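PDB 3LRL: alpha-galactosidase 1 from Saccharomyces cerevisiae, which hydrolyses terminal, non-reducing alpha-D-galactose residues from alpha-D-galactosides, including galactose oligosaccharides, galactomannans and galactolipids. Local coordinates for residues Y148-N153 with Y164-A169; Y183-W188 with S198-S203; M285-L290 with N316-G321; G353-A358 with I376-N381. The protein carries 1 engineered substitution. All coordinates share one frame; numbering follows the deposited sequence.

Interaction 1 (Y148-N153 with Y164-A169); sequences YDNCYN and YHRYKA. With GLA (alpha-D-galactopyranose), chain D.
Tyr-148, at the end of strand 145-149, and Tyr-167, on helix 160-176, have CA atoms 8.4 Å apart. The Tyr-167 hydroxyl spans the gap, donating from OH to Asp-149 O at 2.7 Å and arriving above the carbonyl plane. Its first torsion (chi1 -75°) sets CG anti to the carbonyl carbon and aims the ring at the strand, where CD2 meets Tyr-148 CD2 at 3.5 Å with the ring planes nearly perpendicular. A water accepts a hydrogen bond from Tyr-148 OH and donates one to Arg-166 O. Strand and helix are the first two elements of a beta-alpha-beta unit of the TIM barrel, and the nucleophile Asp-149 sits at the strand's C-terminal end beside the bound galactose. In the following loop, Asn-150 OD1 collects three donors: Arg-166 NH1 at 2.7 Å and NH2 at 2.9 Å, both weak by angle, and Asn-153 ND2 at 2.8 Å in a nearly straight bond (172°). Asn-150 ND2 bonds to Gln-190 OE1. Amide and guanidinium planes of Asn-150 and Arg-166 lie 15° apart, while Asn-153 CB covers one guanidinium face and the Tyr-167 ring approaches the opposite one. Arg-166 NE and NH1 are further held by the carbonyls of Gln-156 and Ala-116.

Interaction 2 (Y183-W188 with S198-S203); sequences YSLCNW and SGIANS. With GLA (alpha-D-galactopyranose), chain D.
Tyr-183 O receives two backbone donors from the neighbouring segment: Asn-202 N at 2.9 Å, lying in the carbonyl plane, and Ser-203 N in a longer, weak bond. The N-H of the same residue donates to Asn-202 OD1 at 3.1 Å and 170°, so this side chain takes the place of a backbone acceptor just before the parallel bridge of Ser-184 with Ser-203. The pairing continues with Leu-185 N bonded to Ser-203 O at 3.0 Å. Around this ladder the apolar groups close up: Ala-201 CB touches Leu-185 CD1 at 3.4 Å and also borders the Tyr-183 ring. That ring has Leu-185 CD1 over one face, toward its rim, and Ile-200 O in its plane at the edge, 3.0 Å from Tyr-183 CD2. With CG anti to the backbone N (chi1 -170°), the ring reaches helix 160-176, where its OH bonds to Tyr-167 O. Ser-184 and Ser-203 share the other face of the sheet, and one water accepts from both hydroxyls while donating to Leu-185 O. Farther out, Asn-24 and Gly-256 hold Asn-202 ND2, and Gln-31 NE2 bonds to Ser-203 OG. Beyond the strand, Cys-186 SG comes within 3.3 Å of galactose O3 and Trp-188 borders the sugar near O2. Adjacent parallel strands whose C-terminal ends carry sugar-contacting residues are typical of TIM-barrel glycosidases, here the catalytic domain of a glycoside hydrolase family 27 enzyme.

Interaction 3 (M285-L290 with N316-G321); sequences MVKSPL and NQDSNG
Asn-316 makes the tight part of this contact, its amide inserted between Lys-287 and Leu-290. ND2 donates to Ser-288 O at 2.7 Å with an N-H...O angle of 150°, the donor lying in the carbonyl plane, and also has a weak bond to Ala-284 O. CG anti to the backbone N (chi1 -178°) extends the group across to 285-290. On its other side OD1 rests 3.7 Å from Leu-290 CD1 and accepts Gln-317 NE2 at 2.7 Å, so both ends of the amide are engaged and its rotation is fixed. With an alanine here, Ser-288 O would probably lose its donor, Gln-317 NE2 one acceptor, and a gap would open beside Leu-290. The Lys-287 side is looser and hydrated. Its chain bends at chi2 and runs along 316-321, CE meeting Gly-321 CA at 3.8 Å. Lys-287 NZ stands 4.5 Å from Asp-318 OD2, beyond salt-bridge range; a water that accepts from Lys-287 NZ at 2.8 Å lies within bonding distance of Asp-318 OD2 and may link the two. The ammonium is also bonded to Ile-315 O, and the carboxylate to Asp-351 N. Past these residues the loop comes to the surface at Asn-320. Lys-287, with positive phi, is the C-prime residue of a Schellman motif ending helix 273-285, whose loop then leads into barrel strand 290-292; the contact thus joins two helix C-terminal ends where the TIM barrel passes into the C-terminal beta domain.

Interaction 4 (G353-A358 with I376-N381); sequences GDQVVA and IFFDSN. With NAG (2-acetamido-2-deoxy-beta-D-glucopyranose), chain B.
Ile-376 O, whose nearest approach from the strand is Gln-355 OE1 at 3.7 Å, is gripped by two groups: the hydroxyl of Ser-347, on strand 342-349, and, weakly, Phe-378 N at 3.2 Å. That hydroxyl has one proton for two acceptors, and its approach to Gln-355 OE1 is the weak one. No hydrogen bond runs directly between 353-358 and 376-381; side-chain packing joins them. Gln-355 leaves the backbone with CG anti to N (chi1 -165°) and then bends at chi2, which lays its amide along the rim of Phe-377. NE2 sits at the ring edge, 3.5 Å from Phe-377 CE2, with amide and ring planes 63° apart. In the C-terminal beta-sandwich domain, strand 355-361 thereby receives the end of helix 373-376 and the type I turn of Phe-377 to Ser-380 on the face bearing Gln-355 and Val-357. Val-357 CG2 meets Ile-376 CG2 at 3.6 Å, the side chains crossing at about a right angle; Ile-376 CG2 also touches Gln-355 CG at 3.8 Å and lies over the centre of the Phe-377 ring. An alanine in place of Gln-355 would probably leave the Phe-377 edge without the amide beside it and open a gap next to Ile-376 CG2. At the turn, Asp-379 forms a salt bridge with Arg-220 of a neighbouring subunit.

How the interactions relate
The four contacts follow one another along the chain without overlap. Interactions 1 and 2, with centres 10 Å apart, are adjoining parts of the TIM barrel: interaction 1 joins strand 145-149 to helix 160-176, and interaction 2 starts on the next strand, 182-185, its neighbour in the same sheet. They touch directly through Tyr-148 O and Cys-186 N (2.8 Å), and both border the galactose. Interaction 3 lies in the same domain, its centre about 16 Å from that of interaction 2. Interaction 4 belongs to the C-terminal beta domain, about 38 Å from interaction 1 between centres, yet it touches interaction 3, where Met-285 SD packs on Ala-358 CB at 3.8 Å. The series therefore runs from the catalytic pocket to the domain junction and beyond.

Interaction 1 (Y148-N153 with Y164-A169)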
# COMPACT_ATOMS: atom_id res chain seq x y z
N TYR A 148 6.20 14.05 -22.79
CA TYR A 148 5.26 14.76 -21.94
C TYR A 148 5.44 14.37 -20.45
O TYR A 148 5.05 13.28 -20.01
CB TYR A 148 3.82 14.55 -22.45
CG TYR A 148 2.80 15.58 -21.98
CD1 TYR A 148 3.09 16.94 -22.04
CD2 TYR A 148 1.56 15.19 -21.50
CE1 TYR A 148 2.17 17.90 -21.61
CE2 TYR A 148 0.63 16.14 -21.06
CZ TYR A 148 0.95 17.50 -21.12
OH TYR A 148 0.05 18.46 -20.69
N ASP A 149 6.07 15.29 -19.71
CA ASP A 149 6.61 15.03 -18.37
C ASP A 149 5.53 15.08 -17.26
O ASP A 149 4.34 15.19 -17.56
CB ASP A 149 7.74 16.03 -18.10
CG ASP A 149 8.88 15.44 -17.27
OD1 ASP A 149 8.62 14.71 -16.29
OD2 ASP A 149 10.04 15.73 -17.60
N ASN A 150 5.96 15.01 -15.99
CA ASN A 150 5.03 14.91 -14.84
C ASN A 150 5.42 15.76 -13.62
O ASN A 150 4.98 15.50 -12.49
CB ASN A 150 4.88 13.44 -14.45
CG ASN A 150 3.82 13.20 -13.36
OD1 ASN A 150 2.75 13.80 -13.34
ND2 ASN A 150 4.12 12.29 -12.47
N CYS A 151 6.25 16.77 -13.85
CA CYS A 151 6.65 17.70 -12.80
C CYS A 151 5.56 18.75 -12.56
O CYS A 151 4.88 19.17 -13.50
CB CYS A 151 8.00 18.36 -13.14
SG CYS A 151 9.42 17.21 -12.95
N TYR A 152 5.40 19.14 -11.30
CA TYR A 152 4.49 20.20 -10.86
C TYR A 152 3.06 19.97 -11.38
O TYR A 152 2.44 20.85 -11.97
CB TYR A 152 5.06 21.60 -11.21
CG TYR A 152 6.47 21.78 -10.69
CD1 TYR A 152 7.57 21.72 -11.56
CD2 TYR A 152 6.71 21.97 -9.33
CE1 TYR A 152 8.88 21.84 -11.08
CE2 TYR A 152 8.00 22.09 -8.83
CZ TYR A 152 9.08 22.03 -9.71
OH TYR A 152 10.36 22.14 -9.20
N ASN A 153 2.55 18.77 -11.13
CA ASN A 153 1.25 18.38 -11.66
C ASN A 153 0.05 18.85 -10.84
O ASN A 153 -1.09 18.49 -11.13
CB ASN A 153 1.20 16.87 -11.90
CG ASN A 153 1.53 16.07 -10.66
OD1 ASN A 153 1.24 16.50 -9.54
ND2 ASN A 153 2.13 14.90 -10.85
N TYR A 164 -4.59 9.31 -15.64
CA TYR A 164 -5.10 9.01 -16.98
C TYR A 164 -5.79 10.22 -17.66
O TYR A 164 -5.53 10.54 -18.82
CB TYR A 164 -6.05 7.80 -16.93
CG TYR A 164 -6.91 7.60 -18.16
CD1 TYR A 164 -6.42 6.89 -19.27
CD2 TYR A 164 -8.21 8.13 -18.22
CE1 TYR A 164 -7.19 6.72 -20.40
CE2 TYR A 164 -9.00 7.97 -19.37
CZ TYR A 164 -8.48 7.25 -20.46
OH TYR A 164 -9.25 7.04 -21.60
N HIS A 165 -6.68 10.89 -16.93
CA HIS A 165 -7.39 12.05 -17.45
C HIS A 165 -6.47 13.24 -17.73
O HIS A 165 -6.60 13.88 -18.77
CB HIS A 165 -8.54 12.42 -16.52
CG HIS A 165 -9.75 11.54 -16.70
ND1 HIS A 165 -10.39 11.38 -17.91
CD2 HIS A 165 -10.45 10.79 -15.80
CE1 HIS A 165 -11.42 10.55 -17.76
NE2 HIS A 165 -11.48 10.20 -16.49
N ARG A 166 -5.52 13.51 -16.83
CA ARG A 166 -4.48 14.52 -17.09
C ARG A 166 -3.66 14.26 -18.38
O ARG A 166 -3.46 15.17 -19.19
CB ARG A 166 -3.56 14.68 -15.86
CG ARG A 166 -2.50 15.82 -15.98
CD ARG A 166 -1.84 16.17 -14.64
NE ARG A 166 -1.46 14.98 -13.88
CZ ARG A 166 -0.27 14.39 -13.95
NH1 ARG A 166 0.71 14.89 -14.73
NH2 ARG A 166 -0.07 13.30 -13.22
N TYR A 167 -3.25 13.01 -18.59
CA TYR A 167 -2.59 12.61 -19.81
C TYR A 167 -3.47 12.48 -21.06
O TYR A 167 -2.99 12.68 -22.19
CB TYR A 167 -1.73 11.37 -19.55
CG TYR A 167 -0.48 11.79 -18.81
CD1 TYR A 167 -0.38 11.61 -17.41
CD2 TYR A 167 0.56 12.47 -19.47
CE1 TYR A 167 0.74 12.04 -16.72
CE2 TYR A 167 1.69 12.90 -18.76
CZ TYR A 167 1.76 12.68 -17.39
OH TYR A 167 2.85 13.10 -16.68
N LYS A 168 -4.74 12.15 -20.86
CA LYS A 168 -5.69 12.07 -21.94
C LYS A 168 -5.97 13.47 -22.50
O LYS A 168 -6.25 13.62 -23.70
CB LYS A 168 -6.99 11.41 -21.46
CG LYS A 168 -8.02 11.24 -22.55
CD LYS A 168 -9.21 10.46 -22.04
CE LYS A 168 -10.11 10.06 -23.19
NZ LYS A 168 -10.89 11.25 -23.57
N ALA A 169 -5.88 14.47 -21.63
CA ALA A 169 -6.13 15.86 -22.02
C ALA A 169 -5.18 16.37 -23.11
O ALA A 169 -5.65 16.97 -24.09
CB ALA A 169 -6.16 16.78 -20.79
C1 GLA D . 12.46 13.96 -15.72
C2 GLA D . 12.25 12.88 -16.82
C3 GLA D . 12.98 13.33 -18.11
C4 GLA D . 12.93 14.86 -18.43
C5 GLA D . 13.16 15.75 -17.20
C6 GLA D . 12.92 17.23 -17.54
O2 GLA D . 12.61 11.53 -16.38
O3 GLA D . 12.54 12.55 -19.20
O4 GLA D . 11.71 15.27 -19.01
O5 GLA D . 12.29 15.32 -16.16
O6 GLA D . 14.11 18.00 -17.64
O HOH W 1 -2.14 17.69 -19.57

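Interaction 2 (Y183-W188 with S198-S203)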
# COMPACT_ATOMS: atom_id res chain seq x y z
N TYR A 183 3.15 10.12 -29.31
CA TYR A 183 2.88 10.61 -27.96
C TYR A 183 3.56 9.75 -26.92
O TYR A 183 3.24 8.57 -26.75
CB TYR A 183 1.37 10.65 -27.71
CG TYR A 183 0.92 11.34 -26.45
CD1 TYR A 183 1.62 12.43 -25.92
CD2 TYR A 183 -0.24 10.94 -25.81
CE1 TYR A 183 1.18 13.08 -24.76
CE2 TYR A 183 -0.69 11.57 -24.64
CZ TYR A 183 0.01 12.65 -24.13
OH TYR A 183 -0.47 13.25 -22.99
N SER A 184 4.51 10.36 -26.23
CA SER A 184 5.40 9.69 -25.29
C SER A 184 5.17 10.21 -23.87
O SER A 184 5.59 11.32 -23.54
CB SER A 184 6.84 9.96 -25.73
OG SER A 184 7.77 9.78 -24.67
N LEU A 185 4.49 9.41 -23.04
CA LEU A 185 4.26 9.75 -21.62
C LEU A 185 5.54 9.63 -20.80
O LEU A 185 6.32 8.68 -20.96
CB LEU A 185 3.16 8.86 -21.02
CG LEU A 185 1.67 9.20 -21.10
CD1 LEU A 185 1.24 9.84 -22.39
CD2 LEU A 185 0.79 7.96 -20.76
N CYS A 186 5.74 10.61 -19.92
CA CYS A 186 6.85 10.63 -18.96
C CYS A 186 6.27 10.92 -17.57
O CYS A 186 6.34 12.03 -17.07
CB CYS A 186 7.88 11.67 -19.38
SG CYS A 186 9.43 11.70 -18.45
N ASN A 187 5.62 9.93 -16.96
CA ASN A 187 5.13 10.06 -15.58
C ASN A 187 5.69 8.99 -14.66
O ASN A 187 5.20 8.83 -13.54
CB ASN A 187 3.60 10.10 -15.50
CG ASN A 187 2.95 8.72 -15.47
OD1 ASN A 187 3.41 7.77 -16.11
ND2 ASN A 187 1.85 8.62 -14.74
N TRP A 188 6.72 8.27 -15.12
CA TRP A 188 7.55 7.43 -14.26
C TRP A 188 6.82 6.21 -13.70
O TRP A 188 7.14 5.70 -12.59
CB TRP A 188 8.13 8.27 -13.11
CG TRP A 188 8.54 9.67 -13.50
CD1 TRP A 188 9.35 10.04 -14.55
CD2 TRP A 188 8.20 10.89 -12.82
NE1 TRP A 188 9.51 11.40 -14.57
CE2 TRP A 188 8.82 11.95 -13.52
CE3 TRP A 188 7.43 11.18 -11.68
CZ2 TRP A 188 8.68 13.29 -13.13
CZ3 TRP A 188 7.29 12.52 -11.29
CH2 TRP A 188 7.93 13.55 -12.01
N SER A 198 -1.92 2.66 -23.24
CA SER A 198 -2.08 2.29 -24.67
C SER A 198 -3.21 3.00 -25.42
O SER A 198 -3.11 3.22 -26.63
CB SER A 198 -2.26 0.78 -24.80
OG SER A 198 -3.45 0.39 -24.15
N GLY A 199 -4.29 3.32 -24.71
CA GLY A 199 -5.47 3.87 -25.37
C GLY A 199 -5.35 5.35 -25.62
O GLY A 199 -6.16 5.94 -26.34
N ILE A 200 -4.33 5.96 -25.04
CA ILE A 200 -4.12 7.39 -25.20
C ILE A 200 -2.71 7.77 -25.63
O ILE A 200 -2.45 8.95 -25.83
CB ILE A 200 -4.52 8.17 -23.88
CG1 ILE A 200 -3.76 7.62 -22.66
CG2 ILE A 200 -6.05 8.13 -23.67
CD1 ILE A 200 -3.58 8.64 -21.55
N ALA A 201 -1.81 6.79 -25.78
CA ALA A 201 -0.38 7.07 -25.98
C ALA A 201 0.40 5.92 -26.62
O ALA A 201 -0.04 4.77 -26.55
CB ALA A 201 0.29 7.49 -24.67
N ASN A 202 1.55 6.26 -27.21
CA ASN A 202 2.43 5.30 -27.89
C ASN A 202 3.55 4.69 -27.05
O ASN A 202 4.07 3.61 -27.37
CB ASN A 202 3.04 5.95 -29.15
CG ASN A 202 1.99 6.38 -30.14
OD1 ASN A 202 1.95 7.54 -30.55
ND2 ASN A 202 1.12 5.45 -30.50
N SER A 203 3.97 5.38 -26.00
CA SER A 203 4.85 4.76 -25.01
C SER A 203 4.67 5.45 -23.67
O SER A 203 4.03 6.50 -23.61
CB SER A 203 6.33 4.79 -25.45
OG SER A 203 6.79 6.11 -25.56
C1 GLA D . 12.46 13.96 -15.72
C2 GLA D . 12.25 12.88 -16.82
C3 GLA D . 12.98 13.33 -18.11
C4 GLA D . 12.93 14.86 -18.43
C5 GLA D . 13.16 15.75 -17.20
C6 GLA D . 12.92 17.23 -17.54
O2 GLA D . 12.61 11.53 -16.38
O3 GLA D . 12.54 12.55 -19.20
O4 GLA D . 11.71 15.27 -19.01
O5 GLA D . 12.29 15.32 -16.16
O6 GLA D . 14.11 18.00 -17.64
O HOH W 2 7.73 7.41 -23.23

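Interaction 3 (M285-L290 with N316-G321)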
# COMPACT_ATOMS: atom_id res chain seq x y z
N MET A 285 15.21 -6.20 -25.87
CA MET A 285 14.48 -7.43 -25.68
C MET A 285 13.08 -7.22 -25.07
O MET A 285 12.13 -7.97 -25.36
CB MET A 285 15.32 -8.37 -24.83
CG MET A 285 15.07 -9.83 -25.12
SD MET A 285 15.71 -10.85 -23.79
CE MET A 285 15.18 -9.79 -22.49
N VAL A 286 12.95 -6.20 -24.24
CA VAL A 286 11.70 -5.89 -23.56
C VAL A 286 10.91 -4.85 -24.37
O VAL A 286 9.87 -4.35 -23.93
CB VAL A 286 11.93 -5.45 -22.08
CG1 VAL A 286 12.81 -6.46 -21.38
CG2 VAL A 286 12.52 -4.01 -21.96
N LYS A 287 11.43 -4.52 -25.56
CA LYS A 287 10.75 -3.66 -26.53
C LYS A 287 10.62 -2.24 -25.99
O LYS A 287 9.57 -1.58 -26.13
CB LYS A 287 9.39 -4.24 -26.94
CG LYS A 287 9.37 -5.13 -28.21
CD LYS A 287 10.29 -6.34 -28.19
CE LYS A 287 9.93 -7.30 -29.33
NZ LYS A 287 10.92 -8.36 -29.66
N SER A 288 11.68 -1.76 -25.34
CA SER A 288 11.75 -0.37 -24.96
C SER A 288 12.10 0.49 -26.18
O SER A 288 12.67 -0.02 -27.15
CB SER A 288 12.81 -0.17 -23.86
OG SER A 288 12.85 1.17 -23.44
N PRO A 289 11.75 1.78 -26.15
CA PRO A 289 12.32 2.69 -27.12
C PRO A 289 13.84 2.74 -26.98
O PRO A 289 14.37 2.64 -25.86
CB PRO A 289 11.71 4.06 -26.72
CG PRO A 289 10.47 3.73 -25.95
CD PRO A 289 10.79 2.45 -25.24
N LEU A 290 14.54 2.87 -28.10
CA LEU A 290 15.98 3.00 -28.10
C LEU A 290 16.33 4.43 -28.51
O LEU A 290 16.51 4.74 -29.68
CB LEU A 290 16.65 1.97 -29.03
CG LEU A 290 16.25 0.49 -28.91
CD1 LEU A 290 17.00 -0.37 -29.96
CD2 LEU A 290 16.44 -0.11 -27.48
N ASN A 316 14.43 -5.59 -31.23
CA ASN A 316 13.59 -4.49 -30.78
C ASN A 316 12.50 -4.16 -31.81
O ASN A 316 11.38 -3.85 -31.45
CB ASN A 316 14.46 -3.27 -30.51
CG ASN A 316 13.67 -2.10 -30.00
OD1 ASN A 316 13.44 -1.14 -30.73
ND2 ASN A 316 13.28 -2.15 -28.72
N GLN A 317 12.86 -4.27 -33.10
CA GLN A 317 12.01 -3.84 -34.19
C GLN A 317 11.28 -5.02 -34.85
O GLN A 317 10.91 -4.97 -36.03
CB GLN A 317 12.83 -3.06 -35.23
CG GLN A 317 13.42 -1.76 -34.71
CD GLN A 317 12.36 -0.73 -34.31
OE1 GLN A 317 11.56 -0.30 -35.13
NE2 GLN A 317 12.38 -0.32 -33.04
N ASP A 318 11.03 -6.05 -34.05
CA ASP A 318 10.31 -7.21 -34.52
C ASP A 318 8.87 -6.79 -34.83
O ASP A 318 8.21 -6.12 -34.02
CB ASP A 318 10.32 -8.27 -33.44
CG ASP A 318 10.07 -9.65 -33.98
OD1 ASP A 318 10.62 -10.00 -35.06
OD2 ASP A 318 9.32 -10.39 -33.31
N SER A 319 8.38 -7.19 -36.00
CA SER A 319 6.98 -6.94 -36.32
C SER A 319 6.11 -7.70 -35.31
O SER A 319 6.49 -8.78 -34.87
CB SER A 319 6.70 -7.40 -37.72
OG SER A 319 7.09 -8.74 -37.80
N ASN A 320 4.97 -7.11 -34.94
CA ASN A 320 4.08 -7.70 -33.93
C ASN A 320 4.82 -8.06 -32.62
O ASN A 320 4.69 -9.16 -32.09
CB ASN A 320 3.32 -8.92 -34.51
CG ASN A 320 2.83 -8.68 -35.94
OD1 ASN A 320 2.18 -7.67 -36.23
ND2 ASN A 320 3.16 -9.60 -36.83
N GLY A 321 5.57 -7.08 -32.12
CA GLY A 321 6.47 -7.23 -31.00
C GLY A 321 5.86 -7.68 -29.70
O GLY A 321 4.85 -7.12 -29.22
O HOH W 3 8.85 -10.12 -30.51

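Interaction 4 (G353-A358 with I376-N381)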
# COMPACT_ATOMS: atom_id res chain seq x y z
N GLY A 353 8.99 -17.11 -35.75
CA GLY A 353 9.07 -18.39 -35.09
C GLY A 353 10.34 -18.61 -34.28
O GLY A 353 10.41 -19.53 -33.45
N ASP A 354 11.35 -17.77 -34.51
CA ASP A 354 12.56 -17.77 -33.71
C ASP A 354 12.28 -17.40 -32.23
O ASP A 354 11.16 -17.03 -31.88
CB ASP A 354 13.61 -16.82 -34.32
CG ASP A 354 14.11 -17.27 -35.69
OD1 ASP A 354 13.83 -18.42 -36.12
OD2 ASP A 354 14.80 -16.46 -36.35
N GLN A 355 13.30 -17.54 -31.38
CA GLN A 355 13.21 -17.20 -29.95
C GLN A 355 14.43 -16.37 -29.55
O GLN A 355 15.55 -16.68 -30.00
CB GLN A 355 13.15 -18.47 -29.11
CG GLN A 355 12.70 -18.27 -27.66
CD GLN A 355 11.16 -18.14 -27.49
OE1 GLN A 355 10.68 -17.89 -26.39
NE2 GLN A 355 10.41 -18.33 -28.58
N VAL A 356 14.25 -15.32 -28.75
CA VAL A 356 15.42 -14.60 -28.20
C VAL A 356 15.67 -15.09 -26.82
O VAL A 356 14.75 -15.17 -26.01
CB VAL A 356 15.27 -13.07 -27.97
CG1 VAL A 356 16.59 -12.35 -28.33
CG2 VAL A 356 14.06 -12.48 -28.64
N VAL A 357 16.93 -15.33 -26.53
CA VAL A 357 17.30 -15.80 -25.21
C VAL A 357 18.38 -14.89 -24.67
O VAL A 357 19.25 -14.46 -25.42
CB VAL A 357 17.73 -17.30 -25.27
CG1 VAL A 357 18.28 -17.79 -23.92
CG2 VAL A 357 16.56 -18.17 -25.74
N ALA A 358 18.28 -14.55 -23.39
CA ALA A 358 19.33 -13.81 -22.70
C ALA A 358 19.72 -14.48 -21.39
O ALA A 358 18.86 -14.86 -20.57
CB ALA A 358 18.91 -12.39 -22.45
N ILE A 376 13.80 -22.43 -22.06
CA ILE A 376 13.70 -21.48 -23.16
C ILE A 376 12.24 -21.37 -23.66
O ILE A 376 11.69 -20.27 -23.77
CB ILE A 376 14.64 -21.87 -24.33
CG1 ILE A 376 16.10 -21.75 -23.91
CG2 ILE A 376 14.38 -21.02 -25.56
CD1 ILE A 376 17.05 -22.51 -24.82
N PHE A 377 11.64 -22.52 -23.96
CA PHE A 377 10.24 -22.57 -24.35
C PHE A 377 9.42 -22.90 -23.11
O PHE A 377 8.82 -23.98 -22.97
CB PHE A 377 10.07 -23.54 -25.51
CG PHE A 377 10.93 -23.19 -26.69
CD1 PHE A 377 12.06 -23.96 -27.01
CD2 PHE A 377 10.64 -22.06 -27.46
CE1 PHE A 377 12.87 -23.61 -28.08
CE2 PHE A 377 11.44 -21.70 -28.54
CZ PHE A 377 12.55 -22.47 -28.86
N PHE A 378 9.42 -21.92 -22.20
CA PHE A 378 8.86 -22.03 -20.86
C PHE A 378 7.33 -22.25 -20.89
O PHE A 378 6.75 -22.73 -19.91
CB PHE A 378 9.24 -20.79 -20.02
CG PHE A 378 8.90 -19.47 -20.70
CD1 PHE A 378 7.66 -18.86 -20.49
CD2 PHE A 378 9.81 -18.85 -21.54
CE1 PHE A 378 7.33 -17.66 -21.13
CE2 PHE A 378 9.49 -17.64 -22.17
CZ PHE A 378 8.24 -17.04 -21.97
N ASP A 379 6.70 -21.91 -22.02
CA ASP A 379 5.26 -22.09 -22.22
C ASP A 379 4.88 -23.26 -23.16
O ASP A 379 3.70 -23.45 -23.47
CB ASP A 379 4.61 -20.80 -22.75
CG ASP A 379 4.53 -19.70 -21.70
OD1 ASP A 379 4.67 -19.99 -20.48
OD2 ASP A 379 4.31 -18.54 -22.11
N SER A 380 5.88 -24.02 -23.60
CA SER A 380 5.63 -25.22 -24.42
C SER A 380 5.46 -26.45 -23.54
O SER A 380 6.18 -26.64 -22.56
CB SER A 380 6.77 -25.48 -25.41
OG SER A 380 6.83 -24.49 -26.41
N ASN A 381 4.50 -27.28 -23.92
CA ASN A 381 4.28 -28.55 -23.25
C ASN A 381 5.35 -29.59 -23.54
O ASN A 381 5.98 -29.56 -24.60
CB ASN A 381 2.92 -29.10 -23.63
CG ASN A 381 1.82 -28.39 -22.92
OD1 ASN A 381 1.95 -28.06 -21.73
ND2 ASN A 381 0.72 -28.10 -23.63
C1 NAG B . 1.98 -33.45 -21.38
C2 NAG B . 1.11 -33.23 -22.64
C3 NAG B . 0.99 -34.42 -23.63
C4 NAG B . 2.15 -35.43 -23.54
C5 NAG B . 2.56 -35.61 -22.08
C6 NAG B . 3.64 -36.67 -21.85
C7 NAG B . -0.97 -31.98 -22.96
C8 NAG B . -2.44 -32.28 -23.08
N2 NAG B . -0.24 -32.85 -22.25
O3 NAG B . 0.86 -33.87 -24.93
O4 NAG B . 1.79 -36.69 -24.06
O5 NAG B . 3.03 -34.34 -21.69
O6 NAG B . 3.57 -37.10 -20.50
O7 NAG B . -0.48 -30.98 -23.48